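Local atomic coordinates of inositol dehydrogenase (Lactobacillus casei, PDB entry 4N54), a protein that catalyses the NAD-dependent oxidation of scyllo-inositol, probably to the corresponding inosose. Residues 134-139 and 192-197; 163-168 and 245-250. All coordinates share one frame; numbering follows the deposited sequence.

Interaction 1: residues 134-139 and 192-197; sequences LGFMRR and MSIHDI. With 2H3 ((1r,2r,3r,4r,5r,6r)-cyclohexane-1,2,3,4,5,6-hexol), chain F; NAI (1,4-dihydronicotinamide adenine dinucleotide), chain E.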
loop_
_atom_site.group_PDB
_atom_site.type_symbol
_atom_site.label_atom_id
_atom_site.label_comp_id
_atom_site.label_asym_id
_atom_site.label_seq_id
_atom_site.Cartn_x
_atom_site.Cartn_y
_atom_site.Cartn_z
ATOM N N LEU A 134 -35.178 0.688 -4.889
ATOM C CA LEU A 134 -34.417 1.862 -5.248
ATOM C C LEU A 134 -32.940 1.509 -5.428
ATOM O O LEU A 134 -32.414 0.663 -4.733
ATOM C CB LEU A 134 -34.594 2.911 -4.174
ATOM C CG LEU A 134 -33.884 4.227 -4.333
ATOM C CD1 LEU A 134 -34.290 4.906 -5.607
ATOM C CD2 LEU A 134 -34.245 5.049 -3.155
ATOM N N GLY A 135 -32.285 2.185 -6.364
ATOM C CA GLY A 135 -30.982 1.783 -6.852
ATOM C C GLY A 135 -29.766 2.306 -6.136
ATOM O O GLY A 135 -28.842 2.797 -6.758
ATOM N N PHE A 136 -29.760 2.196 -4.822
ATOM C CA PHE A 136 -28.565 2.440 -4.053
ATOM C C PHE A 136 -27.638 1.222 -4.125
ATOM O O PHE A 136 -27.563 0.432 -3.204
ATOM C CB PHE A 136 -28.922 2.770 -2.616
ATOM C CG PHE A 136 -29.498 4.135 -2.429
ATOM C CD1 PHE A 136 -28.791 5.250 -2.785
ATOM C CD2 PHE A 136 -30.736 4.305 -1.872
ATOM C CE1 PHE A 136 -29.309 6.491 -2.607
ATOM C CE2 PHE A 136 -31.245 5.548 -1.685
ATOM C CZ PHE A 136 -30.536 6.638 -2.053
ATOM N N MET A 137 -26.930 1.099 -5.238
ATOM C CA MET A 137 -26.153 -0.084 -5.543
ATOM C C MET A 137 -24.990 -0.377 -4.600
ATOM O O MET A 137 -24.563 -1.510 -4.506
ATOM C CB MET A 137 -25.653 -0.051 -6.983
ATOM C CG MET A 137 -24.454 0.829 -7.216
ATOM S SD MET A 137 -24.759 2.545 -6.875
ATOM C CE MET A 137 -23.177 3.224 -7.269
ATOM N N ARG A 138 -24.489 0.632 -3.907
ATOM C CA ARG A 138 -23.410 0.424 -2.964
ATOM C C ARG A 138 -23.756 -0.610 -1.893
ATOM O O ARG A 138 -22.891 -1.294 -1.397
ATOM C CB ARG A 138 -22.997 1.727 -2.314
ATOM C CG ARG A 138 -22.216 2.630 -3.213
ATOM C CD ARG A 138 -21.697 3.839 -2.506
ATOM N NE ARG A 138 -21.425 4.919 -3.441
ATOM C CZ ARG A 138 -20.820 6.041 -3.122
ATOM N NH1 ARG A 138 -20.399 6.242 -1.900
ATOM N NH2 ARG A 138 -20.625 6.955 -4.033
ATOM N N ARG A 139 -25.036 -0.703 -1.552
ATOM C CA ARG A 139 -25.513 -1.687 -0.591
ATOM C C ARG A 139 -25.253 -3.099 -1.066
ATOM O O ARG A 139 -25.239 -4.020 -0.277
ATOM C CB ARG A 139 -27.001 -1.516 -0.334
ATOM C CG ARG A 139 -27.370 -0.205 0.277
ATOM C CD ARG A 139 -28.622 -0.333 1.066
ATOM N NE ARG A 139 -29.032 0.917 1.664
ATOM C CZ ARG A 139 -29.942 1.006 2.617
ATOM N NH1 ARG A 139 -30.516 -0.085 3.079
ATOM N NH2 ARG A 139 -30.270 2.180 3.105
ATOM N N MET A 192 -24.742 12.985 -6.400
ATOM C CA MET A 192 -23.598 12.248 -5.901
ATOM C C MET A 192 -23.692 11.953 -4.415
ATOM O O MET A 192 -23.665 10.805 -4.010
ATOM C CB MET A 192 -22.306 13.021 -6.156
ATOM C CG MET A 192 -21.942 13.131 -7.589
ATOM S SD MET A 192 -21.607 11.562 -8.351
ATOM C CE MET A 192 -20.015 11.236 -7.675
ATOM N N SER A 193 -23.786 13.011 -3.624
ATOM C CA SER A 193 -23.731 12.934 -2.176
ATOM C C SER A 193 -24.828 12.056 -1.594
ATOM O O SER A 193 -24.740 11.629 -0.458
ATOM C CB SER A 193 -23.785 14.329 -1.561
ATOM O OG SER A 193 -22.573 15.019 -1.668
ATOM N N ILE A 194 -25.845 11.771 -2.386
ATOM C CA ILE A 194 -26.954 10.992 -1.904
ATOM C C ILE A 194 -26.579 9.530 -1.642
ATOM O O ILE A 194 -27.145 8.906 -0.768
ATOM C CB ILE A 194 -28.174 11.112 -2.816
ATOM C CG1 ILE A 194 -29.400 10.572 -2.101
ATOM C CG2 ILE A 194 -27.939 10.408 -4.118
ATOM C CD1 ILE A 194 -30.660 10.981 -2.655
ATOM N N HIS A 195 -25.620 9.003 -2.394
ATOM C CA HIS A 195 -25.087 7.675 -2.132
ATOM C C HIS A 195 -24.471 7.590 -0.750
ATOM O O HIS A 195 -24.654 6.619 -0.043
ATOM C CB HIS A 195 -24.010 7.321 -3.138
ATOM C CG HIS A 195 -24.524 6.976 -4.493
ATOM N ND1 HIS A 195 -25.071 5.751 -4.787
ATOM C CD2 HIS A 195 -24.540 7.681 -5.642
ATOM C CE1 HIS A 195 -25.417 5.727 -6.056
ATOM N NE2 HIS A 195 -25.098 6.883 -6.597
ATOM N N ASP A 196 -23.737 8.630 -0.391
ATOM C CA ASP A 196 -23.039 8.701 0.867
ATOM C C ASP A 196 -24.003 8.861 2.029
ATOM O O ASP A 196 -23.785 8.329 3.092
ATOM C CB ASP A 196 -22.065 9.856 0.854
ATOM C CG ASP A 196 -21.044 9.741 -0.242
ATOM O OD1 ASP A 196 -20.218 8.824 -0.188
ATOM O OD2 ASP A 196 -21.072 10.575 -1.151
ATOM N N ILE A 197 -25.065 9.612 1.807
ATOM C CA ILE A 197 -26.093 9.784 2.810
ATOM C C ILE A 197 -26.704 8.441 3.154
ATOM O O ILE A 197 -26.843 8.105 4.310
ATOM C CB ILE A 197 -27.168 10.754 2.336
ATOM C CG1 ILE A 197 -26.628 12.178 2.382
ATOM C CG2 ILE A 197 -28.398 10.622 3.186
ATOM C CD1 ILE A 197 -27.546 13.170 1.870
HETATM O O3 2H3 F . -22.469 7.198 -9.189
HETATM C C3 2H3 F . -22.653 8.469 -9.688
HETATM C C4 2H3 F . -21.821 8.685 -10.922
HETATM O O4 2H3 F . -20.490 8.679 -10.585
HETATM C C5 2H3 F . -22.071 10.047 -11.502
HETATM O O5 2H3 F . -21.311 10.254 -12.617
HETATM C C6 2H3 F . -23.517 10.213 -11.830
HETATM O O6 2H3 F . -23.747 11.445 -12.363
HETATM C C1 2H3 F . -24.380 10.081 -10.626
HETATM O O1 2H3 F . -25.680 10.058 -11.053
HETATM C C2 2H3 F . -24.121 8.646 -9.891
HETATM O O2 2H3 F . -24.754 8.582 -8.682
HETATM P PA NAI E . -28.179 10.079 -19.398
HETATM O O1A NAI E . -28.507 11.462 -19.606
HETATM O O2A NAI E . -26.886 9.503 -19.754
HETATM O O5B NAI E . -29.250 9.170 -20.026
HETATM C C5B NAI E . -30.583 9.572 -20.082
HETATM C C4B NAI E . -31.425 8.589 -20.858
HETATM O O4B NAI E . -32.771 8.839 -20.506
HETATM C C3B NAI E . -31.362 8.786 -22.357
HETATM O O3B NAI E . -31.595 7.540 -22.953
HETATM C C2B NAI E . -32.566 9.614 -22.688
HETATM O O2B NAI E . -33.006 9.294 -23.988
HETATM C C1B NAI E . -33.544 9.115 -21.659
HETATM N N9A NAI E . -34.585 10.092 -21.363
HETATM C C8A NAI E . -34.399 11.346 -21.017
HETATM N N7A NAI E . -35.560 11.975 -20.809
HETATM C C5A NAI E . -36.521 11.091 -21.003
HETATM C C6A NAI E . -37.984 11.092 -20.940
HETATM N N6A NAI E . -38.616 12.198 -20.615
HETATM N N1A NAI E . -38.648 9.970 -21.205
HETATM C C2A NAI E . -37.977 8.866 -21.527
HETATM N N3A NAI E . -36.645 8.785 -21.597
HETATM C C4A NAI E . -35.874 9.848 -21.363
HETATM O O3 NAI E . -28.433 9.849 -17.858
HETATM P PN NAI E . -27.729 8.775 -16.972
HETATM O O1N NAI E . -26.410 9.242 -16.644
HETATM O O2N NAI E . -27.910 7.471 -17.551
HETATM O O5D NAI E . -28.610 8.838 -15.679
HETATM C C5D NAI E . -29.794 8.088 -15.521
HETATM C C4D NAI E . -30.268 7.976 -14.081
HETATM O O4D NAI E . -29.458 7.056 -13.402
HETATM C C3D NAI E . -30.215 9.276 -13.317
HETATM O O3D NAI E . -31.351 9.368 -12.496
HETATM C C2D NAI E . -28.969 9.125 -12.495
HETATM O O2D NAI E . -29.040 9.836 -11.278
HETATM C C1D NAI E . -28.861 7.630 -12.291
HETATM N N1N NAI E . -27.502 7.155 -12.287
HETATM C C2N NAI E . -27.147 6.390 -11.298
HETATM C C3N NAI E . -25.892 5.868 -11.182
HETATM C C7N NAI E . -25.563 5.022 -10.004
HETATM O O7N NAI E . -24.447 4.948 -9.656
HETATM N N7N NAI E . -26.470 4.362 -9.341
HETATM C C4N NAI E . -24.854 6.168 -12.224
HETATM C C5N NAI E . -25.384 7.009 -13.270
HETATM C C6N NAI E . -26.676 7.462 -13.259
HETATM O O HOH W 1 -25.520 3.223 -3.402
#

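Interaction 2: residues 163-168 and 245-250; sequences RSYSID and ILVAGR. With 2H3 ((1r,2r,3r,4r,5r,6r)-cyclohexane-1,2,3,4,5,6-hexol), chain F.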
loop_
_atom_site.group_PDB
_atom_site.type_symbol
_atom_site.label_atom_id
_atom_site.label_comp_id
_atom_site.label_asym_id
_atom_site.label_seq_id
_atom_site.Cartn_x
_atom_site.Cartn_y
_atom_site.Cartn_z
ATOM N N ARG A 163 -16.492 9.452 7.228
ATOM C CA ARG A 163 -16.129 10.361 6.147
ATOM C C ARG A 163 -16.363 9.648 4.842
ATOM O O ARG A 163 -15.966 8.505 4.694
ATOM C CB ARG A 163 -14.677 10.780 6.271
ATOM C CG ARG A 163 -14.078 11.328 5.006
ATOM C CD ARG A 163 -12.634 11.698 5.171
ATOM N NE ARG A 163 -11.751 10.546 5.170
ATOM C CZ ARG A 163 -11.316 9.935 4.078
ATOM N NH1 ARG A 163 -11.691 10.357 2.886
ATOM N NH2 ARG A 163 -10.513 8.898 4.183
ATOM N N SER A 164 -17.024 10.300 3.902
ATOM C CA SER A 164 -17.265 9.687 2.615
ATOM C C SER A 164 -16.998 10.604 1.416
ATOM O O SER A 164 -17.494 11.708 1.353
ATOM C CB SER A 164 -18.669 9.113 2.573
ATOM O OG SER A 164 -18.700 7.886 1.891
ATOM N N TYR A 165 -16.191 10.129 0.480
ATOM C CA TYR A 165 -15.835 10.881 -0.718
ATOM C C TYR A 165 -16.444 10.246 -1.957
ATOM O O TYR A 165 -16.355 9.049 -2.149
ATOM C CB TYR A 165 -14.329 10.917 -0.918
ATOM C CG TYR A 165 -13.505 11.839 -0.055
ATOM C CD1 TYR A 165 -13.993 12.377 1.119
ATOM C CD2 TYR A 165 -12.221 12.168 -0.426
ATOM C CE1 TYR A 165 -13.223 13.201 1.885
ATOM C CE2 TYR A 165 -11.460 12.984 0.321
ATOM C CZ TYR A 165 -11.954 13.512 1.474
ATOM O OH TYR A 165 -11.170 14.336 2.215
ATOM N N SER A 166 -17.069 11.054 -2.796
ATOM C CA SER A 166 -17.514 10.610 -4.105
ATOM C C SER A 166 -17.106 11.632 -5.161
ATOM O O SER A 166 -17.765 12.631 -5.362
ATOM C CB SER A 166 -19.015 10.383 -4.145
ATOM O OG SER A 166 -19.445 9.470 -3.172
ATOM N N ILE A 167 -15.995 11.375 -5.819
ATOM C CA ILE A 167 -15.445 12.331 -6.756
ATOM C C ILE A 167 -15.299 11.687 -8.120
ATOM O O ILE A 167 -14.514 10.775 -8.297
ATOM C CB ILE A 167 -14.114 12.866 -6.258
ATOM C CG1 ILE A 167 -14.235 13.285 -4.802
ATOM C CG2 ILE A 167 -13.644 14.030 -7.113
ATOM C CD1 ILE A 167 -13.012 13.809 -4.219
ATOM N N ASP A 168 -16.098 12.150 -9.070
ATOM C CA ASP A 168 -16.069 11.655 -10.434
ATOM C C ASP A 168 -14.718 11.922 -11.087
ATOM O O ASP A 168 -14.007 12.812 -10.684
ATOM C CB ASP A 168 -17.183 12.298 -11.265
ATOM C CG ASP A 168 -18.325 11.365 -11.537
ATOM O OD1 ASP A 168 -18.138 10.151 -11.432
ATOM O OD2 ASP A 168 -19.412 11.842 -11.883
ATOM N N ILE A 245 -18.589 13.560 7.607
ATOM C CA ILE A 245 -17.914 14.470 6.690
ATOM C C ILE A 245 -18.143 13.970 5.282
ATOM O O ILE A 245 -18.047 12.785 5.027
ATOM C CB ILE A 245 -16.413 14.537 6.957
ATOM C CG1 ILE A 245 -16.135 15.090 8.341
ATOM C CG2 ILE A 245 -15.706 15.362 5.906
ATOM C CD1 ILE A 245 -14.767 14.844 8.822
ATOM N N LEU A 246 -18.489 14.872 4.384
ATOM C CA LEU A 246 -18.686 14.519 2.998
ATOM C C LEU A 246 -17.813 15.386 2.116
ATOM O O LEU A 246 -17.557 16.534 2.429
ATOM C CB LEU A 246 -20.140 14.687 2.584
ATOM C CG LEU A 246 -21.271 13.893 3.233
ATOM C CD1 LEU A 246 -22.581 14.298 2.636
ATOM C CD2 LEU A 246 -21.075 12.405 3.102
ATOM N N VAL A 247 -17.322 14.793 1.039
ATOM C CA VAL A 247 -16.777 15.521 -0.088
ATOM C C VAL A 247 -17.332 14.888 -1.349
ATOM O O VAL A 247 -17.416 13.684 -1.454
ATOM C CB VAL A 247 -15.236 15.516 -0.128
ATOM C CG1 VAL A 247 -14.749 16.187 -1.355
ATOM C CG2 VAL A 247 -14.654 16.200 1.073
ATOM N N ALA A 248 -17.750 15.715 -2.288
ATOM C CA ALA A 248 -18.163 15.266 -3.596
ATOM C C ALA A 248 -17.593 16.211 -4.623
ATOM O O ALA A 248 -17.235 17.330 -4.304
ATOM C CB ALA A 248 -19.628 15.212 -3.704
ATOM N N GLY A 249 -17.507 15.744 -5.858
ATOM C CA GLY A 249 -16.826 16.485 -6.889
ATOM C C GLY A 249 -16.887 15.876 -8.262
ATOM O O GLY A 249 -17.353 14.770 -8.435
ATOM N N ARG A 250 -16.418 16.625 -9.245
ATOM C CA ARG A 250 -16.444 16.169 -10.614
ATOM C C ARG A 250 -15.053 16.184 -11.235
ATOM O O ARG A 250 -14.901 15.877 -12.395
ATOM C CB ARG A 250 -17.403 17.008 -11.448
ATOM C CG ARG A 250 -18.827 17.070 -10.951
ATOM C CD ARG A 250 -19.552 15.761 -11.061
ATOM N NE ARG A 250 -20.941 15.861 -10.659
ATOM C CZ ARG A 250 -21.811 14.863 -10.691
ATOM N NH1 ARG A 250 -21.449 13.670 -11.104
ATOM N NH2 ARG A 250 -23.056 15.062 -10.328
HETATM O O3 2H3 F . -22.469 7.198 -9.189
HETATM C C3 2H3 F . -22.653 8.469 -9.688
HETATM C C4 2H3 F . -21.821 8.685 -10.922
HETATM O O4 2H3 F . -20.490 8.679 -10.585
HETATM C C5 2H3 F . -22.071 10.047 -11.502
HETATM O O5 2H3 F . -21.311 10.254 -12.617
HETATM C C6 2H3 F . -23.517 10.213 -11.830
HETATM O O6 2H3 F . -23.747 11.445 -12.363
HETATM C C1 2H3 F . -24.380 10.081 -10.626
HETATM O O1 2H3 F . -25.680 10.058 -11.053
HETATM C C2 2H3 F . -24.121 8.646 -9.891
HETATM O O2 2H3 F . -24.754 8.582 -8.682
#

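Interaction 1: residues 134-139 and 192-197
D196 OD1 is gripped by two groups: R138 NH1, which forms a salt bridge with D196 OD1 at 3.1 Å, and the hydroxyl of S164. The arginine nitrogen does not come in along the carboxylate plane but from above it, and the guanidinium and carboxylate planes stand 79° apart. R138 NH2 turns instead to S166 OG, which also bonds D196 OD2, so both ends of the ion pair are held by the sheet beneath. The guanidinium lies over H195, with H195 CB under its centre, 3.4 Å from R138 CZ, and its plane is only 4° from that of the imidazole. With a leucine in place of R138, D196 would probably be left without its facing positive charge and H195 would lose the flat group packed on its CB.

H195 is held at both ring nitrogens. H195 ND1 meets a water at 2.9 Å, and the same water accepts the backbone N-H of R138; H195 NE2 lies 2.7 Å from O2 of scyllo-inositol, a hydrogen bond in which either atom could donate. M137 approaches the ring obliquely, its SD 3.4 Å from H195 CE1. The bend of the M137 chain at chi2 (-63°) turns SD to the imidazole, where it also accepts a weak hydrogen bond from nicotinamide N7N. One residue earlier on the helix, I194 CG1 packs against F136 CZ at 4.1 Å. Buried throughout, the contact joins the loop after the last Rossmann strand to the start of helix 193-204 and lines part of the interdomain cleft, as in GFO/IDH/MocA-type dehydrogenases, where nicotinamide and inositol meet.

Interaction 2: residues 163-168 and 245-250
The Y165 ring is overlapped on one face by V247, whose CB sits 3.9 Å from the ring centroid in a CH-pi contact displaced toward the rim; V247 CG2 reaches Y165 CE1 at 3.4 Å. Over the centre of the opposite face lies R163 NH1, so the ring is clasped between an aliphatic branch and a guanidinium that is itself paired with E259 and E261. Y165 OH bonds E261 of the second subunit, which places this face of the sheet at a subunit interface. I167 CD1 extends the apolar row to V247 CG1.

Beneath the side chains the strands run parallel, their axes 4° apart, joined by five backbone bonds from S164 N to I245 O through D168 N to G249 O. At this end of the ladder the D168 and R250 side chains lie side by side. R250 NH1 donates to D168 OD2 at 2.8 Å, on the anti side of the carboxylate and 30° out of its plane, while R250 NH2 pairs with D191. D168 OD2 also accepts O5 of scyllo-inositol at 2.6 Å, and D168 OD1 takes O4. These neighbouring parallel strands of the C-terminal domain's mixed sheet carry a charged pair to the inositol pocket.

Overall arrangement
From the N terminus, the chain leaves strand 132-134 into the loop 134-139, runs through helix 142-152 and along strand 159-169, which carries 163-168, and returns at 192-197 to close interaction 1. Strand 163-168 thus lies within that loop, yet its partner 245-250 comes later, so the two contacts cross: interaction 2 closes a second loop, a parallel connection that takes in helix 193-204 and strands 208-216 and 231-238. Interaction 1 ties the nucleotide-binding domain to helix 193-204; interaction 2 joins two neighbouring strands in the middle of the sheet against which that helix packs. They meet directly where M192 packs against R250 and S166. Both touch the bound scyllo-inositol, through different hydroxyls.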